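Local coordinates for transcriptional regulator, MerR-family (Cupriavidus metallidurans CH34, PDB 5GPE), which binds lead(II) and probably acts as a DNA-binding, metal-responsive transcription regulator of the MerR family, at residues B[52-56]-B[57-61]; B[86-89]-B[90-93]. One frame throughout, in Å; residues are numbered along the deposited sequence.

Contact 1: B[52-56]-B[57-61]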
ATOM      1  N   ARG B  52       4.259 -17.683   4.999  1.00 18.84           N
ATOM      2  CA  ARG B  52       5.327 -17.043   4.273  1.00 19.98           C
ATOM      3  C   ARG B  52       5.063 -17.081   2.778  1.00 19.70           C
ATOM      4  O   ARG B  52       5.206 -16.110   2.140  1.00 20.21           O
ATOM      5  CB  ARG B  52       6.703 -17.672   4.578  1.00 22.42           C
ATOM      6  CG  ARG B  52       7.870 -17.128   3.763  1.00 24.34           C
ATOM      7  CD  ARG B  52       8.829 -18.221   3.290  1.00 26.97           C
ATOM      8  NE  ARG B  52       9.724 -18.553   4.366  1.00 30.64           N
ATOM      9  CZ  ARG B  52      10.649 -19.507   4.353  1.00 30.22           C
ATOM     10  NH1 ARG B  52      10.807 -20.282   3.296  1.00 33.91           N
ATOM     11  NH2 ARG B  52      11.398 -19.671   5.406  1.00 25.78           N
ATOM     12  N   ARG B  53       4.670 -18.224   2.255  1.00 18.92           N
ATOM     13  CA  ARG B  53       4.410 -18.353   0.806  1.00 19.83           C
ATOM     14  C   ARG B  53       3.203 -17.514   0.368  1.00 19.44           C
ATOM     15  O   ARG B  53       3.215 -16.918  -0.713  1.00 21.29           O
ATOM     16  CB  ARG B  53       4.231 -19.808   0.400  1.00 21.56           C
ATOM     17  CG  ARG B  53       5.498 -20.650   0.574  1.00 22.87           C
ATOM     18  CD  ARG B  53       5.236 -22.112   0.281  1.00 24.32           C
ATOM     19  NE  ARG B  53       6.333 -22.940   0.777  1.00 24.36           N
ATOM     20  CZ  ARG B  53       6.263 -23.844   1.758  1.00 25.09           C
ATOM     21  NH1 ARG B  53       5.126 -24.108   2.405  1.00 25.44           N
ATOM     22  NH2 ARG B  53       7.366 -24.500   2.096  1.00 26.82           N
ATOM     23  N   CYS B  54       2.169 -17.475   1.209  1.00 18.42           N
ATOM     24  CA  CYS B  54       1.001 -16.648   0.938  1.00 18.59           C
ATOM     25  C   CYS B  54       1.352 -15.166   0.900  1.00 18.57           C
ATOM     26  O   CYS B  54       0.906 -14.436   0.001  1.00 18.82           O
ATOM     27  CB  CYS B  54      -0.082 -16.872   1.978  1.00 19.41           C
ATOM     28  SG  CYS B  54      -0.886 -18.474   1.896  1.00 21.89           S
ATOM     29  N   ARG B  55       2.133 -14.708   1.872  1.00 16.85           N
ATOM     30  CA  ARG B  55       2.477 -13.287   1.945  1.00 20.80           C
ATOM     31  C   ARG B  55       3.354 -12.862   0.785  1.00 20.40           C
ATOM     32  O   ARG B  55       3.213 -11.764   0.289  1.00 20.05           O
ATOM     33  CB  ARG B  55       3.133 -12.940   3.271  1.00 22.34           C
ATOM     34  CG  ARG B  55       2.179 -13.134   4.435  1.00 22.34           C
ATOM     35  CD  ARG B  55       2.706 -12.477   5.684  1.00 21.78           C
ATOM     36  NE  ARG B  55       2.414 -11.046   5.700  1.00 21.15           N
ATOM     37  CZ  ARG B  55       2.929 -10.188   6.575  1.00 22.36           C
ATOM     38  NH1 ARG B  55       3.798 -10.599   7.499  1.00 21.90           N
ATOM     39  NH2 ARG B  55       2.583  -8.904   6.520  1.00 25.22           N
ATOM     40  N   ALA B  56       4.209 -13.767   0.323  1.00 20.74           N
ATOM     41  CA  ALA B  56       5.020 -13.536  -0.878  1.00 21.62           C
ATOM     42  C   ALA B  56       4.208 -13.474  -2.176  1.00 22.14           C
ATOM     43  O   ALA B  56       4.694 -12.979  -3.171  1.00 22.11           O
ATOM     44  CB  ALA B  56       6.089 -14.601  -1.006  1.00 21.62           C
ATOM     45  N   LYS B  57       2.987 -14.006  -2.159  1.00 23.14           N
ATOM     46  CA  LYS B  57       2.027 -13.840  -3.270  1.00 22.09           C
ATOM     47  C   LYS B  57       1.013 -12.708  -3.012  1.00 20.12           C
ATOM     48  O   LYS B  57      -0.084 -12.726  -3.550  1.00 20.17           O
ATOM     49  CB  LYS B  57       1.339 -15.173  -3.581  1.00 22.34           C
ATOM     50  CG  LYS B  57       2.326 -16.188  -4.163  1.00 25.41           C
ATOM     51  CD  LYS B  57       1.756 -17.578  -4.245  1.00 27.41           C
ATOM     52  CE  LYS B  57       2.845 -18.632  -4.448  1.00 31.23           C
ATOM     53  NZ  LYS B  57       3.591 -18.455  -5.731  1.00 33.66           N
ATOM     54  N   ASP B  58       1.403 -11.737  -2.184  1.00 19.93           N
ATOM     55  CA  ASP B  58       0.656 -10.489  -1.957  1.00 21.97           C
ATOM     56  C   ASP B  58      -0.621 -10.684  -1.130  1.00 20.47           C
ATOM     57  O   ASP B  58      -1.484  -9.810  -1.093  1.00 20.57           O
ATOM     58  CB  ASP B  58       0.323  -9.826  -3.306  1.00 23.90           C
ATOM     59  CG  ASP B  58      -0.133  -8.381  -3.173  1.00 26.88           C
ATOM     60  OD1 ASP B  58       0.583  -7.600  -2.522  1.00 34.28           O
ATOM     61  OD2 ASP B  58      -1.205  -8.026  -3.746  1.00 27.10           O
ATOM     62  N   MET B  59      -0.779 -11.823  -0.481  1.00 18.87           N
ATOM     63  CA  MET B  59      -2.015 -12.035   0.255  1.00 21.62           C
ATOM     64  C   MET B  59      -2.037 -11.270   1.576  1.00 17.87           C
ATOM     65  O   MET B  59      -1.069 -11.264   2.312  1.00 16.28           O
ATOM     66  CB  MET B  59      -2.238 -13.480   0.594  1.00 25.77           C
ATOM     67  CG  MET B  59      -3.487 -14.178  -0.034  1.00 35.54           C
ATOM     68  SD  MET B  59      -3.021 -14.608  -1.659  1.00 52.60           S
ATOM     69  CE  MET B  59      -2.285 -16.203  -1.338  1.00 50.46           C
ATOM     70  N   THR B  60      -3.187 -10.702   1.885  1.00 16.98           N
ATOM     71  CA  THR B  60      -3.378 -10.023   3.158  1.00 17.45           C
ATOM     72  C   THR B  60      -3.616 -11.044   4.264  1.00 17.91           C
ATOM     73  O   THR B  60      -3.934 -12.213   4.001  1.00 19.22           O
ATOM     74  CB  THR B  60      -4.607  -9.092   3.129  1.00 18.20           C
ATOM     75  OG1 THR B  60      -5.800  -9.893   3.130  1.00 17.77           O
ATOM     76  CG2 THR B  60      -4.573  -8.164   1.898  1.00 19.57           C
ATOM     77  N   LEU B  61      -3.529 -10.578   5.500  1.00 18.68           N
ATOM     78  CA  LEU B  61      -3.838 -11.420   6.665  1.00 20.61           C
ATOM     79  C   LEU B  61      -5.264 -11.988   6.645  1.00 18.95           C
ATOM     80  O   LEU B  61      -5.489 -13.104   7.090  1.00 17.20           O
ATOM     81  CB  LEU B  61      -3.621 -10.648   7.965  1.00 24.78           C
ATOM     82  CG  LEU B  61      -2.253 -10.758   8.679  1.00 28.17           C
ATOM     83  CD1 LEU B  61      -1.062 -10.904   7.752  1.00 28.58           C
ATOM     84  CD2 LEU B  61      -2.070  -9.552   9.583  1.00 34.69           C
TER
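L61 CD1 lies over one face of the R55 guanidinium, 4.0 Å from NE and offset toward the rim of the group, while R55 NH1 is hydrogen-bonded to Y21. A bend at chi3 (82°) sets NE beside the leucine methyl, the atom of the group that comes nearest to it. Between these two residues helix 42-56 is closed by a Schellman motif, with D58 as the C' residue at positive phi (73°). Its two bonds run from M59 N to C54 O, 3.1 Å, and from D58 N to R55 O, where the donor stands above the carbonyl plane. K57 N adds weak bonds to R53 O and C54 O, so the C54 carbonyl is shared by two N-H groups. The K57 aliphatic chain passes R53 O, with CG 3.6 Å away, and its NZ reaches E105 of the second subunit in a salt bridge. Past the turn, T60 is the N-cap of helix 61-71. On the buried side the M59 chain is bent at both chi2 and chi3, bringing its methyl CE back against the last turn, 4.0 Å from C54 CB.

Contact 2: B[86-89]-B[90-93]; sequences DAHI and AQVR
H88 O and I89 O each accept a regular i to i+4 bond, from V92 N and R93 N at 3.0 Å, and with A90 N to D86 O and Q91 N to A87 O they make an unbroken alpha-helical stretch of about two turns. The side chains then pair four residues apart. I89 and R93 lie side by side and point the same way: I89 CG2 sits over the centre of the R93 guanidinium face, 3.4 Å from CZ. R93 runs extended from CG to NE, its CG passing 3.4 Å from I89 O, and this straight course carries the flat group across the isoleucine methyl. R93 NE makes a salt bridge to E103 of the second subunit, and D86 another to R110 of that subunit, so the guanidinium has a methyl on one face and a carboxylate partner at NE.

On the next pair H88 and V92 meet obliquely, with H88 CD2 3.8 Å from V92 CG2; that same methyl is 3.4 Å from H88 O. With CG anti to the backbone N (chi1 -154°), the imidazole lies on the carbonyl side, where its CD2 meets V92. Q91 NE2 is over one face of the ring, although at 4.5 Å from ND1 this is a loose approach. Both ring nitrogens of this buried histidine have partners, ND1 with E63 of helix 61-71 and NE2 with D58, which should fix the rotation of the ring.

This stretch belongs to the long helix 79-111, in a predicted coiled coil: H88 and I89 pack on L106, and V92 on L102, of the second subunit.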
ATOM      1  N   ASP B  86      -8.849 -15.731  -7.906  1.00 16.05           N
ATOM      2  CA  ASP B  86      -9.428 -14.984  -9.040  1.00 19.11           C
ATOM      3  C   ASP B  86      -9.708 -13.524  -8.682  1.00 18.24           C
ATOM      4  O   ASP B  86      -9.440 -12.627  -9.491  1.00 18.40           O
ATOM      5  CB  ASP B  86     -10.721 -15.638  -9.535  1.00 23.09           C
ATOM      6  CG  ASP B  86     -10.479 -16.932 -10.288  1.00 26.03           C
ATOM      7  OD1 ASP B  86      -9.368 -17.125 -10.831  1.00 29.20           O
ATOM      8  OD2 ASP B  86     -11.416 -17.752 -10.371  1.00 28.00           O
ATOM      9  N   ALA B  87     -10.254 -13.293  -7.488  1.00 17.08           N
ATOM     10  CA  ALA B  87     -10.553 -11.909  -7.029  1.00 18.92           C
ATOM     11  C   ALA B  87      -9.259 -11.105  -6.822  1.00 17.58           C
ATOM     12  O   ALA B  87      -9.205  -9.920  -7.144  1.00 16.00           O
ATOM     13  CB  ALA B  87     -11.386 -11.910  -5.765  1.00 19.51           C
ATOM     14  N   HIS B  88      -8.206 -11.776  -6.354  1.00 17.61           N
ATOM     15  CA  HIS B  88      -6.911 -11.125  -6.197  1.00 18.71           C
ATOM     16  C   HIS B  88      -6.293 -10.737  -7.541  1.00 17.69           C
ATOM     17  O   HIS B  88      -5.785  -9.624  -7.702  1.00 18.57           O
ATOM     18  CB  HIS B  88      -5.912 -11.994  -5.429  1.00 20.32           C
ATOM     19  CG  HIS B  88      -4.874 -11.191  -4.728  1.00 23.32           C
ATOM     20  ND1 HIS B  88      -4.908 -10.975  -3.373  1.00 28.61           N
ATOM     21  CD2 HIS B  88      -3.820 -10.482  -5.195  1.00 23.26           C
ATOM     22  CE1 HIS B  88      -3.902 -10.195  -3.028  1.00 29.39           C
ATOM     23  NE2 HIS B  88      -3.223  -9.888  -4.115  1.00 25.64           N
ATOM     24  N   ILE B  89      -6.360 -11.648  -8.504  1.00 16.87           N
ATOM     25  CA  ILE B  89      -5.914 -11.360  -9.876  1.00 17.64           C
ATOM     26  C   ILE B  89      -6.661 -10.133 -10.448  1.00 17.33           C
ATOM     27  O   ILE B  89      -6.045  -9.235 -11.032  1.00 15.58           O
ATOM     28  CB  ILE B  89      -6.090 -12.585 -10.789  1.00 18.83           C
ATOM     29  CG1 ILE B  89      -5.076 -13.677 -10.413  1.00 19.62           C
ATOM     30  CG2 ILE B  89      -5.922 -12.222 -12.258  1.00 19.92           C
ATOM     31  CD1 ILE B  89      -5.413 -15.043 -10.985  1.00 20.76           C
ATOM     32  N   ALA B  90      -7.979 -10.112 -10.301  1.00 17.67           N
ATOM     33  CA  ALA B  90      -8.808  -8.976 -10.780  1.00 19.65           C
ATOM     34  C   ALA B  90      -8.375  -7.651 -10.138  1.00 19.72           C
ATOM     35  O   ALA B  90      -8.259  -6.622 -10.810  1.00 21.95           O
ATOM     36  CB  ALA B  90     -10.286  -9.232 -10.508  1.00 20.77           C
ATOM     37  N   GLN B  91      -8.141  -7.697  -8.831  1.00 19.90           N
ATOM     38  CA  GLN B  91      -7.609  -6.551  -8.075  1.00 21.85           C
ATOM     39  C   GLN B  91      -6.274  -6.006  -8.617  1.00 17.66           C
ATOM     40  O   GLN B  91      -6.091  -4.789  -8.760  1.00 16.22           O
ATOM     41  CB  GLN B  91      -7.407  -6.919  -6.613  1.00 27.27           C
ATOM     42  CG  GLN B  91      -8.361  -6.227  -5.677  1.00 34.51           C
ATOM     43  CD  GLN B  91      -8.452  -6.912  -4.331  1.00 49.22           C
ATOM     44  OE1 GLN B  91      -9.550  -7.198  -3.854  1.00 54.98           O
ATOM     45  NE2 GLN B  91      -7.297  -7.192  -3.711  1.00 57.73           N
ATOM     46  N   VAL B  92      -5.347  -6.915  -8.881  1.00 15.67           N
ATOM     47  CA  VAL B  92      -4.035  -6.545  -9.393  1.00 16.21           C
ATOM     48  C   VAL B  92      -4.138  -5.928 -10.779  1.00 16.38           C
ATOM     49  O   VAL B  92      -3.421  -4.965 -11.095  1.00 17.09           O
ATOM     50  CB  VAL B  92      -3.082  -7.771  -9.394  1.00 16.96           C
ATOM     51  CG1 VAL B  92      -1.789  -7.475 -10.127  1.00 18.87           C
ATOM     52  CG2 VAL B  92      -2.756  -8.143  -7.957  1.00 18.00           C
ATOM     53  N   ARG B  93      -5.022  -6.474 -11.611  1.00 16.11           N
ATOM     54  CA  ARG B  93      -5.228  -5.955 -12.965  1.00 17.54           C
ATOM     55  C   ARG B  93      -5.762  -4.515 -12.962  1.00 17.72           C
ATOM     56  O   ARG B  93      -5.333  -3.680 -13.758  1.00 16.62           O
ATOM     57  CB  ARG B  93      -6.149  -6.880 -13.769  1.00 19.52           C
ATOM     58  CG  ARG B  93      -5.450  -8.173 -14.189  1.00 20.04           C
ATOM     59  CD  ARG B  93      -6.409  -9.190 -14.775  1.00 21.36           C
ATOM     60  NE  ARG B  93      -5.673 -10.357 -15.232  1.00 23.26           N
ATOM     61  CZ  ARG B  93      -6.193 -11.523 -15.611  1.00 21.14           C
ATOM     62  NH1 ARG B  93      -7.493 -11.745 -15.591  1.00 19.15           N
ATOM     63  NH2 ARG B  93      -5.368 -12.489 -15.998  1.00 21.59           N
TER

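How the contacts relate
Contact 1 comes first along the chain, where helix 42-56 ends and the turn leads into helix 61-71; contact 2 follows in the long helix 79-111. Their centres are about 14 Å apart, yet they touch directly: H88 NE2 lies 2.8 Å from D58 OD2, a probable hydrogen bond, and M59 CA packs against CE1 of the H88 ring. Both reach the second subunit, contact 1 through K57 and contact 2 through D86 and R93. The helix end in the MerR-type region is therefore tied to the dimer helix, an arrangement consistent with a mechanical connection between the DNA-binding part and the dimer interface.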